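Local coordinates for extracellular solute-binding protein family 1 (Kribbella flavida, PDB 5IXP) that probably captures a solute outside the cell for uptake by an ABC transporter, though its ligand is not established, at residues A173-L178 with L348-G353; G114-C119 with G268-S273; R90-K95 with N341-V346; P142-Y147 with V262-G267. One frame throughout, in Å; residues are numbered along the deposited sequence. Where two conformers were deposited one is given.

The centre of contact 2, a strand pairing, lies about 5 Å from that of the chain, and contact 1 stays about 5 Å from it at the nearest atoms. Contact 3 touches it, centres about 11 Å apart: Lys95 NZ donates to Ser273 O, and Ala343 packs on Pro115. Contact 4 touches it too, centres about 14 Å apart, with Phe263 against Glu116. Contacts 1 and 4, centres about 15 Å apart, are joined by Gln177 of 173-178, whose OE1 accepts from Trp144 NE1 and NE2 donates to Pro264 O. Leu348 of contact 1 touches Trp94 of contact 3, whose Arg342 NH2 joins Gly266 O of contact 4. Arg90 of contact 3 holds formic acid, probably from crystallisation.

Contact 1 of 4, residues A173-L178 with L348-G353; sequences AMRNQL and LKQHKG
Gln350 meets its partners in its amide plane, and at the guanidinium edge of Arg175 lies water 1. Both bonds from Gln350 NE2 run almost within that amide plane. One reaches Arg175 O at 2.8 Å, on a lone pair; the other meets Leu178 O at 3.0 Å, nearly straight (169°) but from above that carbonyl plane. With CG anti to the backbone N (chi1 169°) and an extended chain beyond, the amide is carried into the turn, and the two bonds fix its rotation. Water 1, in plane with the guanidinium, accepts from Arg175 NE and lies within hydrogen-bonding distance of Gln350 OE1; Arg175 NH1 has a salt bridge to Glu172. Lys352, bent at chi2, crosses Asn176 at about a right angle and donates from NZ to Asn176 OD1 at 2.6 Å, nearly along the C=O axis. Lys352 NZ also lies 4.0 Å from Arg175 NH2, a like-charge approach that Glu172 probably softens. Gln350, from the segment linking helices 335-344 and 356-371, thus reads the carbonyls of a type I beta turn, Arg175 to Leu178, following on helix 167-175.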
# COMPACT_ATOMS: atom_id res chain seq x y z
N ALA A 173 -0.48 -6.82 -6.56
CA ALA A 173 -0.00 -7.64 -5.45
C ALA A 173 1.25 -8.42 -5.85
O ALA A 173 2.23 -8.45 -5.09
CB ALA A 173 -1.11 -8.59 -4.99
N MSE A 174 1.25 -9.01 -7.03
CA MSE A 174 2.39 -9.82 -7.46
C MSE A 174 3.59 -8.98 -7.89
O MSE A 174 4.72 -9.29 -7.52
CB MSE A 174 1.99 -10.74 -8.61
CG MSE A 174 0.89 -11.71 -8.23
SE MSE A 174 0.50 -12.84 -9.77
CE MSE A 174 2.25 -13.72 -9.88
N ARG A 175 3.34 -7.94 -8.68
CA ARG A 175 4.46 -7.19 -9.24
C ARG A 175 5.31 -6.56 -8.14
O ARG A 175 6.54 -6.49 -8.26
CB ARG A 175 3.97 -6.09 -10.17
CG ARG A 175 5.12 -5.56 -11.02
CD ARG A 175 4.81 -4.22 -11.62
NE ARG A 175 4.87 -3.14 -10.64
CZ ARG A 175 3.81 -2.63 -10.02
NH1 ARG A 175 2.61 -3.12 -10.26
NH2 ARG A 175 3.96 -1.63 -9.16
N ASN A 176 4.67 -6.09 -7.08
CA ASN A 176 5.43 -5.40 -6.05
C ASN A 176 6.30 -6.32 -5.22
O ASN A 176 7.14 -5.83 -4.47
CB ASN A 176 4.47 -4.61 -5.15
CG ASN A 176 4.05 -3.32 -5.78
OD1 ASN A 176 4.87 -2.42 -5.95
ND2 ASN A 176 2.79 -3.22 -6.16
N GLN A 177 6.15 -7.64 -5.37
CA GLN A 177 7.03 -8.59 -4.70
C GLN A 177 8.29 -8.90 -5.47
O GLN A 177 9.24 -9.43 -4.88
CB GLN A 177 6.31 -9.92 -4.47
CG GLN A 177 5.17 -9.85 -3.50
CD GLN A 177 4.54 -11.21 -3.33
OE1 GLN A 177 4.45 -11.98 -4.27
NE2 GLN A 177 4.12 -11.51 -2.11
N LEU A 178 8.32 -8.64 -6.78
CA LEU A 178 9.50 -8.96 -7.57
C LEU A 178 10.71 -8.21 -7.06
O LEU A 178 10.60 -7.11 -6.52
CB LEU A 178 9.26 -8.62 -9.04
CG LEU A 178 8.03 -9.28 -9.66
CD1 LEU A 178 7.80 -8.76 -11.07
CD2 LEU A 178 8.22 -10.79 -9.66
N LEU A 348 10.65 -6.07 0.75
CA LEU A 348 10.71 -5.16 -0.38
C LEU A 348 12.17 -5.04 -0.81
O LEU A 348 13.00 -4.57 -0.03
CB LEU A 348 10.16 -3.78 -0.03
CG LEU A 348 8.67 -3.61 0.25
CD1 LEU A 348 8.34 -2.12 0.36
CD2 LEU A 348 7.82 -4.26 -0.83
N LYS A 349 12.47 -5.45 -2.03
CA LYS A 349 13.81 -5.29 -2.57
C LYS A 349 13.79 -4.64 -3.94
O LYS A 349 14.84 -4.50 -4.57
CB LYS A 349 14.54 -6.64 -2.65
CG LYS A 349 14.43 -7.49 -1.38
CD LYS A 349 15.67 -8.34 -1.11
CE LYS A 349 16.39 -8.71 -2.40
NZ LYS A 349 17.79 -9.17 -2.14
N GLN A 350 12.62 -4.21 -4.41
CA GLN A 350 12.44 -3.67 -5.74
C GLN A 350 12.74 -2.18 -5.76
O GLN A 350 12.14 -1.41 -4.99
CB GLN A 350 11.01 -3.95 -6.20
CG GLN A 350 10.56 -3.26 -7.43
CD GLN A 350 9.13 -3.63 -7.75
OE1 GLN A 350 8.33 -2.78 -8.13
NE2 GLN A 350 8.80 -4.91 -7.56
N HIS A 351 13.65 -1.76 -6.63
CA HIS A 351 13.91 -0.34 -6.82
C HIS A 351 12.83 0.28 -7.70
O HIS A 351 12.43 -0.30 -8.71
CB HIS A 351 15.29 -0.14 -7.44
CG HIS A 351 15.60 1.29 -7.75
ND1 HIS A 351 15.66 2.26 -6.77
CD2 HIS A 351 15.85 1.92 -8.92
CE1 HIS A 351 15.94 3.43 -7.33
NE2 HIS A 351 16.06 3.25 -8.63
N LYS A 352 12.36 1.45 -7.30
CA LYS A 352 11.37 2.21 -8.08
C LYS A 352 12.07 3.39 -8.72
O LYS A 352 12.55 4.29 -8.01
CB LYS A 352 10.22 2.70 -7.20
CG LYS A 352 9.66 1.67 -6.24
CD LYS A 352 8.52 0.91 -6.85
CE LYS A 352 7.84 0.02 -5.82
NZ LYS A 352 6.61 -0.58 -6.36
N GLY A 353 12.11 3.42 -10.05
CA GLY A 353 12.78 4.48 -10.76
C GLY A 353 11.92 5.72 -10.98
O GLY A 353 10.77 5.79 -10.55
O HOH W 1 7.03 -1.42 -9.75
O HOH W 2 10.00 -6.24 -4.10

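Contact 2 of 4, residues G114-C119 with G268-S273; sequences GPEAIC and GNWGGS
Gly114 O takes one hydrogen bond, from Trp270 N at 2.9 Å on a nearly straight path (170°), supplemented by a CA-H...O contact from Asn269 CA at 3.4 Å. The amide donor comes in from above the carbonyl plane. Gly114 N is held by a side chain instead: with CG anti to the backbone N (chi1 177°), Asn269 brings OD1 to 2.8 Å from Gly114 N, which lies in the plane of the side-chain carbonyl. The same carboxamide turns ND2 back to its own strand, Asn269 ND2 bonding Gly271 O at 3.0 Å on a lone pair, so both its ends are tied and its flip is settled. Gly114 itself has no space for a side chain, since a CB would collide with Trp270 O. These residues join strands 108-121 and 269-276 of the mixed sheet as antiparallel neighbours, Pro115 and Asn269 forming a non-hydrogen-bonded pair; in two-lobed binding proteins of this clan such strands probably lie at the crossing between lobes. Beyond the pair, Glu116 N donates to Gly268 O at 2.8 Å, and water 3 bridges Glu116 O and Gly268 N. The Glu116 chain, extended beyond CG, follows the partner backbone: OE1 comes alongside Asn269 N at an angle too poor for a bond, and OE2 reaches Trp270 CB at 3.7 Å, near the plane of the indole at its edge. Carboxylate and ring are turned 75° apart. Trp240 meets the Trp270 ring edge-to-face and donates through NE1 to Trp270 O.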
# COMPACT_ATOMS: atom_id res chain seq x y z
N GLY A 114 0.24 -0.62 5.00
CA GLY A 114 -0.87 -1.48 4.64
C GLY A 114 -0.44 -2.92 4.45
O GLY A 114 -0.49 -3.46 3.34
N PRO A 115 0.02 -3.57 5.52
CA PRO A 115 0.45 -4.97 5.38
C PRO A 115 -0.73 -5.83 4.97
O PRO A 115 -1.86 -5.65 5.45
CB PRO A 115 0.95 -5.33 6.78
CG PRO A 115 0.12 -4.47 7.69
CD PRO A 115 -0.02 -3.14 6.94
N GLU A 116 -0.49 -6.76 4.05
CA GLU A 116 -1.56 -7.44 3.34
C GLU A 116 -1.75 -8.88 3.80
O GLU A 116 -0.78 -9.61 4.00
CB GLU A 116 -1.31 -7.43 1.84
CG GLU A 116 -1.38 -6.02 1.25
CD GLU A 116 -1.10 -6.02 -0.21
OE1 GLU A 116 0.07 -6.17 -0.60
OE2 GLU A 116 -2.07 -5.89 -0.98
N ALA A 117 -3.01 -9.27 3.92
CA ALA A 117 -3.41 -10.65 4.13
C ALA A 117 -4.29 -11.07 2.96
O ALA A 117 -4.43 -10.34 1.98
CB ALA A 117 -4.12 -10.80 5.48
N ILE A 118 -4.88 -12.26 3.05
CA ILE A 118 -5.93 -12.66 2.12
C ILE A 118 -7.24 -12.69 2.89
O ILE A 118 -7.40 -13.47 3.83
CB ILE A 118 -5.66 -14.03 1.47
CG1 ILE A 118 -4.36 -14.02 0.64
CG2 ILE A 118 -6.84 -14.41 0.58
CD1 ILE A 118 -4.35 -13.02 -0.54
N CYS A 119 -8.17 -11.81 2.52
CA CYS A 119 -9.51 -11.96 3.04
C CYS A 119 -10.30 -12.86 2.10
O CYS A 119 -9.97 -13.03 0.92
CB CYS A 119 -10.21 -10.61 3.23
SG CYS A 119 -10.35 -9.59 1.75
N GLY A 268 3.20 -8.80 1.63
CA GLY A 268 2.92 -7.70 0.72
C GLY A 268 2.50 -6.46 1.48
O GLY A 268 1.94 -6.55 2.58
N ASN A 269 2.78 -5.31 0.90
CA ASN A 269 2.31 -4.05 1.46
C ASN A 269 1.61 -3.24 0.39
O ASN A 269 2.07 -3.17 -0.75
CB ASN A 269 3.44 -3.21 2.03
CG ASN A 269 2.94 -1.87 2.55
OD1 ASN A 269 2.28 -1.81 3.59
ND2 ASN A 269 3.20 -0.81 1.80
N TRP A 270 0.50 -2.61 0.78
CA TRP A 270 -0.22 -1.68 -0.08
C TRP A 270 -0.49 -0.41 0.73
O TRP A 270 -1.35 -0.41 1.60
CB TRP A 270 -1.52 -2.30 -0.60
CG TRP A 270 -2.42 -1.42 -1.42
CD1 TRP A 270 -2.20 -0.12 -1.79
CD2 TRP A 270 -3.69 -1.78 -1.98
NE1 TRP A 270 -3.26 0.35 -2.54
CE2 TRP A 270 -4.19 -0.66 -2.67
CE3 TRP A 270 -4.45 -2.96 -1.97
CZ2 TRP A 270 -5.41 -0.67 -3.34
CZ3 TRP A 270 -5.68 -2.97 -2.63
CH2 TRP A 270 -6.14 -1.83 -3.31
N GLY A 271 0.25 0.66 0.43
CA GLY A 271 -0.06 1.97 0.97
C GLY A 271 0.81 2.37 2.14
O GLY A 271 1.82 1.73 2.47
N GLY A 272 0.40 3.44 2.80
CA GLY A 272 1.17 4.04 3.87
C GLY A 272 1.93 5.26 3.39
O GLY A 272 2.14 5.47 2.19
N SER A 273 2.35 6.09 4.34
CA SER A 273 2.88 7.40 3.98
C SER A 273 4.16 7.69 4.75
O SER A 273 4.68 6.86 5.51
CB SER A 273 1.84 8.50 4.22
OG SER A 273 0.70 8.29 3.40
O HOH W 3 1.97 -9.64 4.23

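Contact 3 of 4, residues R90-K95 with N341-V346; sequences RWLDWK and NRANNV. With FMT (formic acid), chain B.
The indole of Trp94 is sandwiched between two aliphatic groups and tied at its edge. Val346 CG1 sits over one face, 3.6 Å from the centroid of the Trp94 five-membered ring and 12° off its normal, a CH-pi contact, with Val346 CB 3.5 Å from Trp94 CE2. Leu92 CB lies over the opposite face, displaced toward the rim. At the edge, Trp94 NE1 donates to Ala343 O at 3.3 Å, a long bond bent to 148° that stays near both the ring plane and the carbonyl plane. The ring gets there by a crowded first torsion, CG lying between the backbone N and the carbonyl carbon (chi1 56°). Leu92 CD1 packs on Ala343 CB at 4.0 Å, while Leu92 CD2 lies against the oxygen Asn344 OD1 at 3.7 Å. Leu92 is the N-cap of helix 93-98 and Ala343 belongs to the last turn of helix 335-344, so the contact docks the start of one helix on the end of another, with Ile113 of strand 108-121 touching Leu92, Trp94 and Ala343. An alanine at Trp94 would remove the indole and its NE1 bond, and would probably loosen the packing of Val346 and Leu92. In the next shell, water 4 bridges Asp93 OD2 and Val346 O beside the ring. The helix end is tied down by Asn345, whose ND2 returns to Asn341 O at 2.9 Å, while Arg342 forms a salt bridge with Asp261. Farthest out, Arg90 grips formic acid edge-on with two bonds, NE to O2 and NH1 to O1.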
# COMPACT_ATOMS: atom_id res chain seq x y z
N ARG A 90 13.91 2.00 14.60
CA ARG A 90 12.53 2.17 15.05
C ARG A 90 11.55 1.53 14.08
O ARG A 90 10.53 0.97 14.49
CB ARG A 90 12.24 3.67 15.22
CG ARG A 90 10.79 4.06 15.19
CD ARG A 90 10.61 5.55 14.89
NE ARG A 90 11.02 6.40 16.00
CZ ARG A 90 10.85 7.72 16.03
NH1 ARG A 90 11.24 8.42 17.10
NH2 ARG A 90 10.29 8.35 15.00
N TRP A 91 11.84 1.59 12.78
CA TRP A 91 10.93 1.17 11.73
C TRP A 91 11.30 -0.21 11.19
O TRP A 91 12.44 -0.65 11.27
CB TRP A 91 10.96 2.16 10.57
CG TRP A 91 10.29 3.49 10.81
CD1 TRP A 91 8.96 3.78 10.68
CD2 TRP A 91 10.93 4.72 11.18
NE1 TRP A 91 8.73 5.11 10.96
CE2 TRP A 91 9.93 5.71 11.27
CE3 TRP A 91 12.26 5.07 11.44
CZ2 TRP A 91 10.21 7.03 11.62
CZ3 TRP A 91 12.54 6.40 11.79
CH2 TRP A 91 11.51 7.36 11.88
N LEU A 92 10.29 -0.87 10.61
CA LEU A 92 10.55 -1.99 9.71
C LEU A 92 11.56 -1.57 8.65
O LEU A 92 11.47 -0.47 8.10
CB LEU A 92 9.24 -2.43 9.04
CG LEU A 92 8.20 -3.04 9.98
CD1 LEU A 92 6.83 -2.97 9.36
CD2 LEU A 92 8.59 -4.49 10.33
N ASP A 93 12.53 -2.44 8.38
CA ASP A 93 13.61 -2.07 7.47
C ASP A 93 13.07 -1.70 6.08
O ASP A 93 13.56 -0.75 5.46
CB ASP A 93 14.66 -3.17 7.39
CG ASP A 93 14.08 -4.56 7.06
OD1 ASP A 93 14.88 -5.52 6.98
OD2 ASP A 93 12.84 -4.71 6.89
N TRP A 94 12.06 -2.42 5.60
CA TRP A 94 11.52 -2.10 4.28
C TRP A 94 10.80 -0.75 4.26
O TRP A 94 10.77 -0.09 3.21
CB TRP A 94 10.59 -3.21 3.78
CG TRP A 94 9.43 -3.58 4.68
CD1 TRP A 94 9.39 -4.58 5.61
CD2 TRP A 94 8.12 -3.00 4.66
NE1 TRP A 94 8.15 -4.64 6.20
CE2 TRP A 94 7.35 -3.68 5.63
CE3 TRP A 94 7.52 -1.96 3.93
CZ2 TRP A 94 6.02 -3.37 5.89
CZ3 TRP A 94 6.19 -1.66 4.18
CH2 TRP A 94 5.45 -2.36 5.15
N LYS A 95 10.23 -0.32 5.38
CA LYS A 95 9.62 1.00 5.42
C LYS A 95 10.68 2.09 5.27
O LYS A 95 10.48 3.05 4.51
CB LYS A 95 8.84 1.19 6.73
CG LYS A 95 8.11 2.55 6.85
CD LYS A 95 6.87 2.60 5.95
CE LYS A 95 6.10 3.91 6.12
NZ LYS A 95 4.85 3.98 5.28
N ASN A 341 1.97 -10.04 12.07
CA ASN A 341 2.64 -11.08 11.29
C ASN A 341 2.79 -10.67 9.84
O ASN A 341 3.86 -10.87 9.23
CB ASN A 341 1.88 -12.40 11.39
CG ASN A 341 1.95 -13.02 12.76
OD1 ASN A 341 2.84 -12.69 13.56
ND2 ASN A 341 1.03 -13.94 13.04
N ARG A 342 1.74 -10.09 9.25
CA ARG A 342 1.81 -9.72 7.84
C ARG A 342 2.84 -8.62 7.61
O ARG A 342 3.55 -8.63 6.60
CB ARG A 342 0.43 -9.29 7.32
CG ARG A 342 -0.65 -10.37 7.39
CD ARG A 342 -0.39 -11.55 6.44
NE ARG A 342 0.43 -12.61 7.02
CZ ARG A 342 1.58 -13.05 6.50
NH1 ARG A 342 2.24 -14.03 7.08
NH2 ARG A 342 2.07 -12.50 5.39
N ALA A 343 2.95 -7.67 8.54
CA ALA A 343 3.95 -6.62 8.39
C ALA A 343 5.35 -7.19 8.53
O ALA A 343 6.26 -6.81 7.78
CB ALA A 343 3.71 -5.51 9.42
N ASN A 344 5.55 -8.10 9.49
CA ASN A 344 6.87 -8.66 9.73
C ASN A 344 7.36 -9.54 8.58
O ASN A 344 8.55 -9.82 8.50
CB ASN A 344 6.88 -9.48 11.03
CG ASN A 344 6.97 -8.60 12.26
OD1 ASN A 344 7.54 -7.51 12.20
ND2 ASN A 344 6.44 -9.07 13.38
N ASN A 345 6.46 -9.97 7.70
CA ASN A 345 6.86 -10.87 6.63
C ASN A 345 6.89 -10.19 5.27
O ASN A 345 7.06 -10.87 4.24
CB ASN A 345 5.95 -12.09 6.63
CG ASN A 345 6.35 -13.08 7.70
OD1 ASN A 345 7.33 -13.82 7.54
ND2 ASN A 345 5.64 -13.08 8.83
N VAL A 346 6.76 -8.87 5.23
CA VAL A 346 6.98 -8.12 4.01
C VAL A 346 8.47 -8.08 3.71
O VAL A 346 9.29 -7.84 4.61
CB VAL A 346 6.39 -6.70 4.12
CG1 VAL A 346 6.80 -5.86 2.90
CG2 VAL A 346 4.89 -6.76 4.24
C FMT B . 12.25 5.94 19.19
O1 FMT B . 11.67 6.92 19.64
O2 FMT B . 11.69 5.07 18.51
O HOH W 4 12.07 -7.05 5.35

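Contact 4 of 4, residues P142-Y147 with V262-G267; sequences PDWTSY and VFPGGG
Pro264 is the tight centre of this contact: its CB stands over the Trp144 indole, 3.6 Å from the centroid of the six-membered ring and 16° off the normal, a CH-pi contact, while Pro264 CG reaches Tyr147 CB at 4.2 Å. The indole also turns an edge to the face of Phe263 in an offset edge-to-face pair, planes 89° apart, with Trp144 CZ2 3.9 Å from Phe263 CE2. Trp144 NE1 passes near Pro264 O at a poor angle and bonds Gln177 OE1 instead; Gln177 NE2 donates to Pro264 O. An alanine at Trp144 would remove the face under Pro264, the edge on Phe263 and the NE1 bond to Gln177, and would probably loosen the packing of the turn. Two local motifs meet here: the type II beta turn from Phe263 to Gly266, with Gly265 at positive phi, and the N-terminus of helix 144-157, where the N-cap Asp143 accepts through OD1 from both Ser146 N (2.8 Å) and Ser146 OG. On the looser, more exposed side, contact is through backbone. Gly265 N donates to Pro142 O at 2.9 Å, nearly straight (164°) but from above the carbonyl plane, and water 5 lies within hydrogen-bonding distance of the same oxygen and, more weakly, of Phe263 O.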
# COMPACT_ATOMS: atom_id res chain seq x y z
N PRO A 142 0.41 -20.52 0.01
CA PRO A 142 1.80 -20.11 0.27
C PRO A 142 2.41 -19.31 -0.87
O PRO A 142 3.26 -18.44 -0.63
CB PRO A 142 2.53 -21.44 0.50
CG PRO A 142 1.76 -22.42 -0.30
CD PRO A 142 0.31 -21.99 -0.15
N ASP A 143 1.96 -19.54 -2.10
CA ASP A 143 2.52 -18.88 -3.27
C ASP A 143 1.40 -18.64 -4.27
O ASP A 143 0.28 -19.15 -4.13
CB ASP A 143 3.65 -19.71 -3.89
CG ASP A 143 3.27 -21.15 -4.09
OD1 ASP A 143 2.22 -21.43 -4.68
OD2 ASP A 143 4.04 -22.02 -3.65
N TRP A 144 1.71 -17.86 -5.31
CA TRP A 144 0.66 -17.47 -6.25
C TRP A 144 0.17 -18.66 -7.07
O TRP A 144 -1.02 -18.75 -7.38
CB TRP A 144 1.16 -16.33 -7.15
CG TRP A 144 1.31 -15.07 -6.35
CD1 TRP A 144 2.48 -14.51 -5.90
CD2 TRP A 144 0.25 -14.26 -5.86
NE1 TRP A 144 2.20 -13.38 -5.16
CE2 TRP A 144 0.84 -13.21 -5.12
CE3 TRP A 144 -1.15 -14.31 -5.96
CZ2 TRP A 144 0.07 -12.21 -4.49
CZ3 TRP A 144 -1.91 -13.33 -5.34
CH2 TRP A 144 -1.30 -12.29 -4.62
N THR A 145 1.06 -19.58 -7.40
CA THR A 145 0.63 -20.78 -8.13
C THR A 145 -0.44 -21.53 -7.33
O THR A 145 -1.47 -21.93 -7.88
CB THR A 145 1.84 -21.66 -8.42
OG1 THR A 145 2.74 -20.95 -9.28
CG2 THR A 145 1.40 -22.94 -9.13
N SER A 146 -0.21 -21.70 -6.03
CA SER A 146 -1.20 -22.36 -5.18
C SER A 146 -2.48 -21.53 -5.05
O SER A 146 -3.59 -22.08 -4.99
CB SER A 146 -0.61 -22.63 -3.79
OG SER A 146 0.52 -23.47 -3.89
N TYR A 147 -2.35 -20.20 -4.99
CA TYR A 147 -3.52 -19.33 -4.95
C TYR A 147 -4.40 -19.53 -6.18
O TYR A 147 -5.62 -19.69 -6.08
CB TYR A 147 -3.06 -17.88 -4.81
CG TYR A 147 -4.16 -16.84 -4.86
CD1 TYR A 147 -4.94 -16.57 -3.73
CD2 TYR A 147 -4.38 -16.11 -6.01
CE1 TYR A 147 -5.94 -15.59 -3.77
CE2 TYR A 147 -5.37 -15.14 -6.07
CZ TYR A 147 -6.14 -14.89 -4.95
OH TYR A 147 -7.10 -13.92 -5.02
N VAL A 262 -1.84 -14.98 5.96
CA VAL A 262 -1.03 -15.51 4.87
C VAL A 262 -0.99 -14.45 3.78
O VAL A 262 -1.90 -13.62 3.68
CB VAL A 262 -1.61 -16.85 4.32
CG1 VAL A 262 -2.93 -16.60 3.60
CG2 VAL A 262 -0.62 -17.54 3.38
N PHE A 263 0.07 -14.47 2.98
CA PHE A 263 0.06 -13.71 1.75
C PHE A 263 0.88 -14.51 0.75
O PHE A 263 2.02 -14.90 1.07
CB PHE A 263 0.62 -12.29 1.89
CG PHE A 263 0.24 -11.39 0.75
CD1 PHE A 263 -1.07 -10.94 0.63
CD2 PHE A 263 1.17 -11.03 -0.21
CE1 PHE A 263 -1.44 -10.12 -0.42
CE2 PHE A 263 0.80 -10.21 -1.27
CZ PHE A 263 -0.51 -9.76 -1.38
N PRO A 264 0.34 -14.79 -0.43
CA PRO A 264 1.09 -15.60 -1.40
C PRO A 264 2.43 -14.94 -1.72
O PRO A 264 2.49 -13.74 -1.97
CB PRO A 264 0.16 -15.64 -2.62
CG PRO A 264 -1.21 -15.34 -2.08
CD PRO A 264 -0.96 -14.36 -0.96
N GLY A 265 3.49 -15.74 -1.68
CA GLY A 265 4.83 -15.24 -1.91
C GLY A 265 5.54 -14.75 -0.67
O GLY A 265 6.71 -14.38 -0.75
N GLY A 266 4.86 -14.72 0.48
CA GLY A 266 5.50 -14.33 1.72
C GLY A 266 4.81 -13.16 2.40
O GLY A 266 4.20 -13.33 3.46
N GLY A 267 4.91 -11.98 1.80
CA GLY A 267 4.28 -10.80 2.37
C GLY A 267 4.07 -9.75 1.31
O GLY A 267 4.67 -9.80 0.23
O HOH W 5 3.67 -17.60 2.08